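Local coordinates for protein alpha-galacturonidase (Bacillus subtilis, PDB 3FEF) that hydrolyses alpha-1,4-linked galacturonides such as di-galacturonate, releasing galacturonate with the help of NAD(+) and manganese, at residues A19-S24 and S324-V329. Residues are numbered along the deposited sequence; the frame is centred on the assembly and turned at random.
Sequences ARSLMS and SGEEGV
The flat carboxylate of Glu326 stands clear of Ser21, which meets the aliphatic stem beneath it: Ser21 OG lies 3.5 Å from Glu326 CG. With CG beside the backbone N (chi1 -61°) and the chain bent at its second torsion, the stem rests by the serine while OE2 makes a weak hydrogen bond to His170 ND1. A small Ser21 suits this place because it lets the loop come close to helix 18-28. Its CB sits 3.8 Å from Ser324 CB, but the two hydroxyls, Ser21 OG and Ser324 OG, are 3.5 Å apart, too far to be a bond. Ser324 spends its oxygen otherwise: OG accepts from Glu326 N (2.9 Å, 157°), an ST turn, and is hydrogen-bonded to Asp25. With an alanine in place of Ser324, that amide and the Asp25 carboxylate would probably each lose a partner, and the turn would be freer to shift. Gly325 suits the turn because, at phi 92° and with its psi, a CB would press on the carbonyl O of Ser324. Deeper in, Leu22 CD1 meets Val329 CG2 at 3.7 Å, the two branched chains crossing at about a right angle. Helix 18-28, which follows strand 6-11 and a glycine-rich turn, is the first helix of the Rossmann-type NAD-binding domain; a loop of the C-terminal domain closes over it here, bringing Glu326 to His170, the probable proton donor of this family 4 glycosidase.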
ATOM      1  N   ALA A  19       9.301  38.629  -1.573  1.00 34.41           N
ATOM      2  CA  ALA A  19       8.442  39.602  -2.281  1.00 37.69           C
ATOM      3  C   ALA A  19       9.213  40.421  -3.334  1.00 34.26           C
ATOM      4  O   ALA A  19       8.730  40.630  -4.440  1.00 34.38           O
ATOM      5  CB  ALA A  19       7.709  40.533  -1.292  1.00 37.91           C
ATOM      6  N   ARG A  20      10.407  40.870  -2.978  1.00 35.13           N
ATOM      7  CA  ARG A  20      11.269  41.650  -3.876  1.00 37.50           C
ATOM      8  C   ARG A  20      11.683  40.838  -5.101  1.00 38.20           C
ATOM      9  O   ARG A  20      11.577  41.297  -6.240  1.00 38.21           O
ATOM     10  CB  ARG A  20      12.536  42.103  -3.143  1.00 37.04           C
ATOM     11  CG  ARG A  20      12.296  43.132  -2.080  1.00 37.32           C
ATOM     12  CD  ARG A  20      11.692  44.388  -2.669  1.00 38.40           C
ATOM     13  NE  ARG A  20      11.104  45.183  -1.606  1.00 36.97           N
ATOM     14  CZ  ARG A  20      11.813  45.942  -0.783  1.00 38.28           C
ATOM     15  NH1 ARG A  20      13.129  46.018  -0.939  1.00 34.57           N
ATOM     16  NH2 ARG A  20      11.207  46.624   0.192  1.00 36.65           N
ATOM     17  N   SER A  21      12.154  39.628  -4.852  1.00 36.92           N
ATOM     18  CA  SER A  21      12.514  38.714  -5.918  1.00 38.96           C
ATOM     19  C   SER A  21      11.321  38.445  -6.848  1.00 38.85           C
ATOM     20  O   SER A  21      11.445  38.468  -8.072  1.00 38.78           O
ATOM     21  CB  SER A  21      13.062  37.421  -5.325  1.00 40.07           C
ATOM     22  OG  SER A  21      12.408  36.311  -5.914  1.00 45.60           O
ATOM     23  N   LEU A  22      10.152  38.219  -6.268  1.00 37.23           N
ATOM     24  CA  LEU A  22       8.949  38.093  -7.073  1.00 37.17           C
ATOM     25  C   LEU A  22       8.720  39.354  -7.925  1.00 35.91           C
ATOM     26  O   LEU A  22       8.387  39.269  -9.103  1.00 35.66           O
ATOM     27  CB  LEU A  22       7.738  37.829  -6.176  1.00 37.27           C
ATOM     28  CG  LEU A  22       6.379  38.063  -6.828  1.00 40.66           C
ATOM     29  CD1 LEU A  22       6.035  36.918  -7.776  1.00 41.54           C
ATOM     30  CD2 LEU A  22       5.280  38.276  -5.774  1.00 41.20           C
HETATM   31  N   MSE A  23       8.889  40.525  -7.329  1.00 35.16           N
HETATM   32  CA  MSE A  23       8.653  41.773  -8.062  1.00 37.03           C
HETATM   33  C   MSE A  23       9.584  41.926  -9.263  1.00 32.12           C
HETATM   34  O   MSE A  23       9.143  42.240 -10.369  1.00 31.74           O
HETATM   35  CB  MSE A  23       8.795  42.974  -7.132  1.00 39.82           C
HETATM   36  CG  MSE A  23       7.694  43.054  -6.112  1.00 45.74           C
HETATM   37 SE   MSE A  23       7.970  44.485  -4.804  1.00 53.22          SE
HETATM   38  CE  MSE A  23       6.883  43.703  -3.390  1.00 50.77           C
ATOM     39  N   SER A  24      10.871  41.701  -9.037  1.00 29.60           N
ATOM     40  CA  SER A  24      11.839  41.719 -10.130  1.00 30.81           C
ATOM     41  C   SER A  24      11.424  40.801 -11.259  1.00 31.74           C
ATOM     42  O   SER A  24      11.434  41.195 -12.424  1.00 32.74           O
ATOM     43  CB  SER A  24      13.230  41.355  -9.631  1.00 28.75           C
ATOM     44  OG  SER A  24      13.684  42.369  -8.746  1.00 31.12           O
ATOM     45  N   SER A 324      15.662  37.095 -10.924  1.00 42.19           N
ATOM     46  CA  SER A 324      16.103  36.743  -9.568  1.00 41.93           C
ATOM     47  C   SER A 324      16.861  35.418  -9.490  1.00 41.12           C
ATOM     48  O   SER A 324      17.604  35.175  -8.541  1.00 41.91           O
ATOM     49  CB  SER A 324      14.903  36.677  -8.619  1.00 41.89           C
ATOM     50  OG  SER A 324      14.096  35.549  -8.932  1.00 41.06           O
ATOM     51  N   GLY A 325      16.667  34.549 -10.471  1.00 40.09           N
ATOM     52  CA  GLY A 325      17.174  33.190 -10.350  1.00 39.17           C
ATOM     53  C   GLY A 325      16.132  32.255  -9.753  1.00 39.00           C
ATOM     54  O   GLY A 325      16.327  31.046  -9.722  1.00 38.84           O
ATOM     55  N   GLU A 326      15.016  32.808  -9.287  1.00 39.19           N
ATOM     56  CA  GLU A 326      13.936  31.985  -8.708  1.00 38.16           C
ATOM     57  C   GLU A 326      13.010  31.474  -9.805  1.00 33.90           C
ATOM     58  O   GLU A 326      13.027  32.001 -10.901  1.00 33.26           O
ATOM     59  CB  GLU A 326      13.144  32.789  -7.674  1.00 37.25           C
ATOM     60  CG  GLU A 326      13.993  33.270  -6.504  1.00 42.28           C
ATOM     61  CD  GLU A 326      14.740  32.132  -5.798  1.00 43.73           C
ATOM     62  OE1 GLU A 326      14.387  30.949  -6.008  1.00 41.73           O
ATOM     63  OE2 GLU A 326      15.685  32.425  -5.029  1.00 46.43           O
ATOM     64  N   GLU A 327      12.199  30.462  -9.509  1.00 34.19           N
ATOM     65  CA  GLU A 327      11.251  29.916 -10.496  1.00 33.66           C
ATOM     66  C   GLU A 327       9.785  30.296 -10.216  1.00 32.17           C
ATOM     67  O   GLU A 327       8.876  29.954 -10.990  1.00 32.17           O
ATOM     68  CB  GLU A 327      11.393  28.391 -10.612  1.00 36.06           C
ATOM     69  CG  GLU A 327      12.770  27.910 -11.076  1.00 41.62           C
ATOM     70  CD  GLU A 327      12.949  27.911 -12.604  1.00 43.79           C
ATOM     71  OE1 GLU A 327      12.138  28.533 -13.322  1.00 42.96           O
ATOM     72  OE2 GLU A 327      13.915  27.279 -13.089  1.00 46.25           O
ATOM     73  N   GLY A 328       9.557  31.014  -9.125  1.00 27.22           N
ATOM     74  CA  GLY A 328       8.200  31.405  -8.750  1.00 26.68           C
ATOM     75  C   GLY A 328       7.348  31.853  -9.919  1.00 27.14           C
ATOM     76  O   GLY A 328       6.292  31.268 -10.214  1.00 27.92           O
ATOM     77  N   VAL A 329       7.805  32.896 -10.597  1.00 27.32           N
ATOM     78  CA  VAL A 329       7.063  33.463 -11.720  1.00 26.46           C
ATOM     79  C   VAL A 329       6.953  32.542 -12.937  1.00 24.91           C
ATOM     80  O   VAL A 329       5.925  32.524 -13.623  1.00 24.44           O
ATOM     81  CB  VAL A 329       7.668  34.796 -12.114  1.00 28.21           C
ATOM     82  CG1 VAL A 329       7.045  35.307 -13.418  1.00 27.40           C
ATOM     83  CG2 VAL A 329       7.470  35.789 -10.964  1.00 28.76           C
TER